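PDB 2D28: type II secretion ATPase XpsE from Xanthomonas campestris, which belongs to the GspE family of type II secretion ATPases, the model here being its N-terminal domain, built of helices and a small mixed sheet. Local coordinates for residues E7-V11 with G38-L42; E51-A55 with V134-E139. The protein carries 1 engineered substitution. The contacts are given in a common frame with arbitrary orientation. Numbering follows the deposited sequence.

Starting at the N terminus, helix 6-16 comes first; the chain then runs through helix 22-27 and returns at helix 39-45, where interaction 1 closes a mostly helical loop between 7-11 and 38-42. The very next helix, 51-62, opens interaction 2. Its partner, 134-139, arrives at the end of the sheet's last strand, 130-134, after helices 88-94 and 116-126, so this second loop is much longer. The two contacts stand in series, neither enclosing nor crossing the other, with centres about 14 Å apart. Helix 51-62 joins them: T57, C58 and V61 receive I10, while its first turn meets the junction of strand 130-134 and helix 137-147.

Interaction 1. Residues E7-V11 with G38-L42; sequences ETRIV and GLLAL
Set E7-V11 as a continuous turn of helix 6-16, its own V11 N to E7 O bond at 2.9 Å, and bring up the start of helix 39-45, with G38 in the N-cap position and L42 N bonded to G38 O at 2.9 Å. The backbones come nearest at E7 and L40, whose CA atoms lie 7.3 Å apart. The main bump is L40, rotamer m, t. It enters a hollow made by E7, I10 and V11, residues i, i+3 and i+4 of the facing helix: L40 CD1 sits 3.8 Å from E7 CG and 3.9 Å from I10 CG2, while L40 CD2 sits 3.9 Å from V11 CG2. In return, V11 (t) fills the notch between L39 and L40, its CG2 also lying 4.1 Å from L39 CD2. This is plain helix-helix packing within the helical N-terminal part of the chain; Y114 touches both I10 and L40, and I10 reaches on to helix 51-62. E7, with chi1 and chi2 both t, reaches across to the start of helix 39-45, its OE2 lying 3.6 Å from L39 CB. Water 1 links its carboxylate to the opening turn of that helix: it accepts from L39 N at 2.7 Å and donates weakly to E7 OE1, also at 2.7 Å.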
ATOM      1  N   GLU A   7       0.612  11.308  -3.865  1.00 19.12           N
ATOM      2  CA  GLU A   7      -0.850  11.224  -4.005  1.00 20.57           C
ATOM      3  C   GLU A   7      -1.437  12.024  -5.182  1.00 20.36           C
ATOM      4  O   GLU A   7      -2.305  11.509  -5.913  1.00 21.33           O
ATOM      5  CB  GLU A   7      -1.549  11.657  -2.695  1.00 22.09           C
ATOM      6  CG  GLU A   7      -3.055  11.558  -2.776  1.00 26.84           C
ATOM      7  CD  GLU A   7      -3.738  12.265  -1.606  1.00 35.90           C
ATOM      8  OE1 GLU A   7      -3.741  11.641  -0.522  1.00 41.57           O
ATOM      9  OE2 GLU A   7      -4.243  13.415  -1.800  1.00 39.70           O
ATOM     10  N   THR A   8      -0.987  13.263  -5.355  1.00 19.16           N
ATOM     11  CA  THR A   8      -1.403  14.104  -6.470  1.00 20.88           C
ATOM     12  C   THR A   8      -1.020  13.499  -7.843  1.00 18.83           C
ATOM     13  O   THR A   8      -1.823  13.513  -8.760  1.00 18.00           O
ATOM     14  CB  THR A   8      -0.808  15.484  -6.315  1.00 22.83           C
ATOM     15  OG1 THR A   8      -1.358  16.105  -5.144  1.00 28.04           O
ATOM     16  CG2 THR A   8      -1.207  16.447  -7.465  1.00 25.76           C
ATOM     17  N   ARG A   9       0.163  12.901  -7.931  1.00 15.39           N
ATOM     18  CA  ARG A   9       0.639  12.376  -9.200  1.00 15.00           C
ATOM     19  C   ARG A   9      -0.158  11.122  -9.483  1.00 13.49           C
ATOM     20  O   ARG A   9      -0.405  10.767 -10.629  1.00 13.51           O
ATOM     21  CB  ARG A   9       2.144  12.058  -9.100  1.00 13.84           C
ATOM     22  CG  ARG A   9       3.047  13.304  -9.042  1.00 17.64           C
ATOM     23  CD  ARG A   9       4.376  13.033  -9.895  1.00 26.34           C
ATOM     24  NE  ARG A   9       5.150  12.398  -8.953  1.00 18.03           N
ATOM     25  CZ  ARG A   9       5.973  11.375  -8.958  1.00 17.81           C
ATOM     26  NH1 ARG A   9       6.546  10.719  -9.963  1.00 11.86           N
ATOM     27  NH2 ARG A   9       6.301  11.069  -7.729  1.00 12.18           N
ATOM     28  N   ILE A  10      -0.507  10.384  -8.435  1.00 13.77           N
ATOM     29  CA  ILE A  10      -1.297   9.150  -8.581  1.00 12.92           C
ATOM     30  C   ILE A  10      -2.755   9.497  -9.045  1.00 14.07           C
ATOM     31  O   ILE A  10      -3.281   8.866  -9.952  1.00 14.20           O
ATOM     32  CB  ILE A  10      -1.291   8.289  -7.286  1.00 13.32           C
ATOM     33  CG1 ILE A  10       0.084   7.685  -7.097  1.00 15.66           C
ATOM     34  CG2 ILE A  10      -2.288   7.177  -7.383  1.00 15.32           C
ATOM     35  CD1 ILE A  10       0.435   7.150  -5.731  1.00 17.32           C
ATOM     36  N   VAL A  11      -3.382  10.438  -8.392  1.00 15.52           N
ATOM     37  CA  VAL A  11      -4.666  10.925  -8.847  1.00 17.21           C
ATOM     38  C   VAL A  11      -4.622  11.395 -10.302  1.00 17.23           C
ATOM     39  O   VAL A  11      -5.484  11.052 -11.090  1.00 16.44           O
ATOM     40  CB  VAL A  11      -5.188  12.068  -7.950  1.00 17.57           C
ATOM     41  CG1 VAL A  11      -6.468  12.684  -8.544  1.00 20.09           C
ATOM     42  CG2 VAL A  11      -5.510  11.540  -6.595  1.00 20.14           C
ATOM     43  N   GLY A  38      -7.805  10.001   3.648  1.00 40.02           N
ATOM     44  CA  GLY A  38      -7.090  10.556   2.510  1.00 36.98           C
ATOM     45  C   GLY A  38      -7.954  10.544   1.253  1.00 32.91           C
ATOM     46  O   GLY A  38      -8.978   9.879   1.197  1.00 31.11           O
ATOM     47  N   LEU A  39      -7.520  11.259   0.232  1.00 29.65           N
ATOM     48  CA  LEU A  39      -8.299  11.342  -1.004  1.00 28.06           C
ATOM     49  C   LEU A  39      -8.376   9.963  -1.648  1.00 25.12           C
ATOM     50  O   LEU A  39      -9.477   9.500  -2.009  1.00 22.76           O
ATOM     51  CB  LEU A  39      -7.734  12.405  -1.978  1.00 28.98           C
ATOM     52  CG  LEU A  39      -8.407  12.513  -3.348  1.00 28.37           C
ATOM     53  CD1 LEU A  39      -9.951  12.635  -3.191  1.00 28.81           C
ATOM     54  CD2 LEU A  39      -7.842  13.695  -4.067  1.00 31.08           C
ATOM     55  N   LEU A  40      -7.241   9.276  -1.786  1.00 20.77           N
ATOM     56  CA  LEU A  40      -7.266   8.008  -2.498  1.00 19.88           C
ATOM     57  C   LEU A  40      -8.059   6.922  -1.715  1.00 21.55           C
ATOM     58  O   LEU A  40      -8.779   6.118  -2.274  1.00 19.61           O
ATOM     59  CB  LEU A  40      -5.849   7.498  -2.745  1.00 20.85           C
ATOM     60  CG  LEU A  40      -5.104   8.284  -3.836  1.00 19.21           C
ATOM     61  CD1 LEU A  40      -3.624   7.956  -3.783  1.00 23.03           C
ATOM     62  CD2 LEU A  40      -5.679   7.924  -5.221  1.00 17.96           C
ATOM     63  N   ALA A  41      -7.868   6.924  -0.412  1.00 23.13           N
ATOM     64  CA  ALA A  41      -8.758   6.204   0.567  1.00 25.17           C
ATOM     65  C   ALA A  41     -10.228   6.465   0.342  1.00 25.32           C
ATOM     66  O   ALA A  41     -10.983   5.528   0.265  1.00 28.83           O
ATOM     67  CB  ALA A  41      -8.360   6.629   2.030  1.00 25.00           C
ATOM     68  N   LEU A  42     -10.630   7.716   0.171  1.00 26.85           N
ATOM     69  CA  LEU A  42     -12.038   8.051   0.044  1.00 27.11           C
ATOM     70  C   LEU A  42     -12.581   7.523  -1.287  1.00 27.54           C
ATOM     71  O   LEU A  42     -13.660   6.923  -1.314  1.00 27.61           O
ATOM     72  CB  LEU A  42     -12.250   9.536   0.131  1.00 28.31           C
ATOM     73  CG  LEU A  42     -13.684  10.039   0.050  1.00 29.25           C
ATOM     74  CD1 LEU A  42     -14.479   9.490   1.237  1.00 34.47           C
ATOM     75  CD2 LEU A  42     -13.689  11.541   0.022  1.00 33.88           C
TER
HETATM   76  O   HOH W   1      -5.689  13.204   0.582  1.00 34.35           O

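Interaction 2. Residues E51-A55 with V134-E139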
ATOM      1  N   GLU A  51      -9.366  -1.583  -6.424  1.00 13.63           N
ATOM      2  CA  GLU A  51      -8.114  -1.942  -5.771  1.00 13.69           C
ATOM      3  C   GLU A  51      -7.017  -2.222  -6.744  1.00 13.49           C
ATOM      4  O   GLU A  51      -5.877  -1.792  -6.548  1.00 13.49           O
ATOM      5  CB  GLU A  51      -8.303  -3.172  -4.888  1.00 14.39           C
ATOM      6  CG  GLU A  51      -9.089  -2.864  -3.633  1.00 18.43           C
ATOM      7  CD  GLU A  51      -8.996  -4.007  -2.588  1.00 22.14           C
ATOM      8  OE1 GLU A  51      -8.262  -5.011  -2.831  1.00 16.40           O
ATOM      9  OE2 GLU A  51      -9.653  -3.872  -1.509  1.00 24.87           O
ATOM     10  N   ARG A  52      -7.336  -2.912  -7.849  1.00 12.49           N
ATOM     11  CA  ARG A  52      -6.352  -3.151  -8.864  1.00 10.52           C
ATOM     12  C   ARG A  52      -5.754  -1.884  -9.493  1.00 11.02           C
ATOM     13  O   ARG A  52      -4.527  -1.770  -9.624  1.00  9.80           O
ATOM     14  CB  ARG A  52      -6.876  -4.098  -9.947  1.00 11.48           C
ATOM     15  CG  ARG A  52      -5.819  -4.378 -11.001  1.00 11.94           C
ATOM     16  CD  ARG A  52      -6.129  -5.592 -11.919  1.00 14.77           C
ATOM     17  NE  ARG A  52      -6.095  -6.766 -11.088  1.00 14.76           N
ATOM     18  CZ  ARG A  52      -4.969  -7.390 -10.721  1.00 17.03           C
ATOM     19  NH1 ARG A  52      -5.056  -8.411  -9.921  1.00 17.65           N
ATOM     20  NH2 ARG A  52      -3.783  -6.999 -11.115  1.00 19.29           N
ATOM     21  N   ASP A  53      -6.601  -0.926  -9.849  1.00 11.44           N
ATOM     22  CA  ASP A  53      -6.158   0.297 -10.484  1.00 11.77           C
ATOM     23  C   ASP A  53      -5.444   1.201  -9.472  1.00 12.11           C
ATOM     24  O   ASP A  53      -4.531   1.918  -9.864  1.00 12.00           O
ATOM     25  CB  ASP A  53      -7.316   1.093 -11.039  1.00 11.22           C
ATOM     26  CG  ASP A  53      -7.861   0.525 -12.379  1.00 17.03           C
ATOM     27  OD1 ASP A  53      -7.133  -0.159 -13.090  1.00 15.28           O
ATOM     28  OD2 ASP A  53      -9.034   0.739 -12.726  1.00 12.15           O
ATOM     29  N   HIS A  54      -5.866   1.152  -8.211  1.00 12.24           N
ATOM     30  CA  HIS A  54      -5.122   1.817  -7.136  1.00 12.24           C
ATOM     31  C   HIS A  54      -3.682   1.291  -7.080  1.00 11.34           C
ATOM     32  O   HIS A  54      -2.694   2.074  -7.247  1.00 12.94           O
ATOM     33  CB  HIS A  54      -5.827   1.711  -5.785  1.00 12.54           C
ATOM     34  CG  HIS A  54      -5.011   2.300  -4.667  1.00 23.04           C
ATOM     35  ND1 HIS A  54      -3.816   2.934  -4.896  1.00 43.58           N
ATOM     36  CD2 HIS A  54      -5.197   2.364  -3.340  1.00 38.34           C
ATOM     37  CE1 HIS A  54      -3.301   3.344  -3.748  1.00 42.22           C
ATOM     38  NE2 HIS A  54      -4.095   2.971  -2.784  1.00 29.78           N
ATOM     39  N   ALA A  55      -3.534  -0.010  -6.888  1.00 11.48           N
ATOM     40  CA  ALA A  55      -2.213  -0.678  -6.847  1.00 12.60           C
ATOM     41  C   ALA A  55      -1.389  -0.369  -8.093  1.00 14.04           C
ATOM     42  O   ALA A  55      -0.180   0.026  -8.035  1.00 13.74           O
ATOM     43  CB  ALA A  55      -2.371  -2.218  -6.689  1.00 12.37           C
ATOM     44  N   VAL A 134       4.219  -3.319  -4.016  1.00 10.28           N
ATOM     45  CA  VAL A 134       2.823  -2.890  -3.983  1.00 11.59           C
ATOM     46  C   VAL A 134       1.927  -4.149  -4.165  1.00 11.99           C
ATOM     47  O   VAL A 134       2.188  -5.055  -4.994  1.00 12.66           O
ATOM     48  CB  VAL A 134       2.508  -1.836  -5.077  1.00 10.77           C
ATOM     49  CG1 VAL A 134       1.053  -1.307  -4.989  1.00 12.55           C
ATOM     50  CG2 VAL A 134       3.595  -0.697  -5.111  1.00 13.25           C
ATOM     51  N   GLY A 135       0.901  -4.210  -3.370  1.00 12.08           N
ATOM     52  CA  GLY A 135      -0.109  -5.268  -3.442  1.00 10.93           C
ATOM     53  C   GLY A 135      -1.513  -4.699  -3.302  1.00 10.15           C
ATOM     54  O   GLY A 135      -1.756  -3.589  -2.795  1.00 10.01           O
ATOM     55  N   LEU A 136      -2.459  -5.435  -3.869  1.00 10.56           N
ATOM     56  CA  LEU A 136      -3.847  -5.088  -3.814  1.00 10.55           C
ATOM     57  C   LEU A 136      -4.252  -5.240  -2.288  1.00 11.47           C
ATOM     58  O   LEU A 136      -3.796  -6.157  -1.544  1.00 10.81           O
ATOM     59  CB  LEU A 136      -4.719  -5.994  -4.718  1.00 12.01           C
ATOM     60  CG  LEU A 136      -4.915  -5.598  -6.200  1.00 12.83           C
ATOM     61  CD1 LEU A 136      -3.618  -5.757  -6.989  1.00 14.81           C
ATOM     62  CD2 LEU A 136      -6.017  -6.541  -6.762  1.00 17.81           C
ATOM     63  N   ARG A 137      -4.955  -4.226  -1.851  1.00 10.84           N
ATOM     64  CA  ARG A 137      -5.327  -4.054  -0.473  1.00 12.27           C
ATOM     65  C   ARG A 137      -5.889  -5.347   0.134  1.00 13.91           C
ATOM     66  O   ARG A 137      -5.484  -5.764   1.225  1.00 11.41           O
ATOM     67  CB  ARG A 137      -6.341  -2.924  -0.350  1.00 12.35           C
ATOM     68  CG  ARG A 137      -6.603  -2.448   1.147  1.00 14.79           C
ATOM     69  CD  ARG A 137      -7.596  -1.262   1.251  1.00 19.72           C
ATOM     70  NE  ARG A 137      -7.108  -0.236   0.338  1.00 19.03           N
ATOM     71  CZ  ARG A 137      -6.107   0.583   0.603  1.00 18.87           C
ATOM     72  NH1 ARG A 137      -5.662   1.329  -0.368  1.00 18.31           N
ATOM     73  NH2 ARG A 137      -5.586   0.676   1.838  1.00 18.17           N
ATOM     74  N   SER A 138      -6.853  -5.962  -0.537  1.00 15.18           N
ATOM     75  CA  SER A 138      -7.546  -7.090   0.069  1.00 15.30           C
ATOM     76  C   SER A 138      -6.671  -8.294   0.057  1.00 14.09           C
ATOM     77  O   SER A 138      -6.854  -9.234   0.877  1.00 14.08           O
ATOM     78  CB  SER A 138      -8.832  -7.387  -0.734  1.00 18.58           C
ATOM     79  OG  SER A 138      -9.691  -6.271  -0.497  1.00 23.09           O
ATOM     80  N   GLU A 139      -5.758  -8.376  -0.921  1.00 14.34           N
ATOM     81  CA  GLU A 139      -4.811  -9.484  -0.953  1.00 13.06           C
ATOM     82  C   GLU A 139      -3.845  -9.445   0.230  1.00 12.67           C
ATOM     83  O   GLU A 139      -3.483 -10.483   0.788  1.00 12.39           O
ATOM     84  CB  GLU A 139      -4.033  -9.512  -2.273  1.00 14.06           C
ATOM     85  CG  GLU A 139      -4.958  -9.813  -3.442  1.00 15.39           C
ATOM     86  CD  GLU A 139      -4.250  -9.846  -4.796  1.00 18.11           C
ATOM     87  OE1 GLU A 139      -3.035  -9.950  -4.842  1.00 16.69           O
ATOM     88  OE2 GLU A 139      -4.986  -9.788  -5.779  1.00 17.27           O
TER
HETATM   89  O   HOH W   2      -5.192  -1.747  -3.719  1.00 13.89           O
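Look first at E51, in the opening turn of helix 51-62. With chi1 m, chi2 t and chi3 near 0°, it holds its carboxylate against the start of the other helix and takes two hydrogen bonds from one residue: S138 N to E51 OE1 at 2.9 Å (156°), and S138 OG, its chi1 in m, to E51 OE2 at 2.6 Å. The negative group thus meets a backbone amide of the first turn after L136, the N-cap residue. Water 2 adds a bridge beside it, accepting from R137 N at 3.1 Å and donating to E51 O at 2.9 Å.

Next to these polar contacts, A55, V134 and L136 make the apolar part. A55 CA and L136 CA lie 5.6 Å apart. A55 puts its CB 3.9 Å from V134 CG1 and 3.8 Å from L136 CD1. The CB of L136 points sideways, but chi1 of -88° and chi2 p swing the methyls back toward the helix. L136 CD2 lies over one face of the R52 guanidinium, 3.8 Å from R52 NH1. That R52 NH1 is 4.4 Å from E139 OE2, too far for a salt bridge.

R137 extends (t, t) before bending at chi3 (m), which sets its NH1 3.2 Å from H54 CD2, near the plane of the ring. Both turn to D112: R137 by a salt bridge, H54 by a hydrogen bond.

In the fold, the short connection from strand 130-134 into helix 137-147, part of the MshEN domain of the GspE_N-like clan, packs against the first turns of helix 51-62.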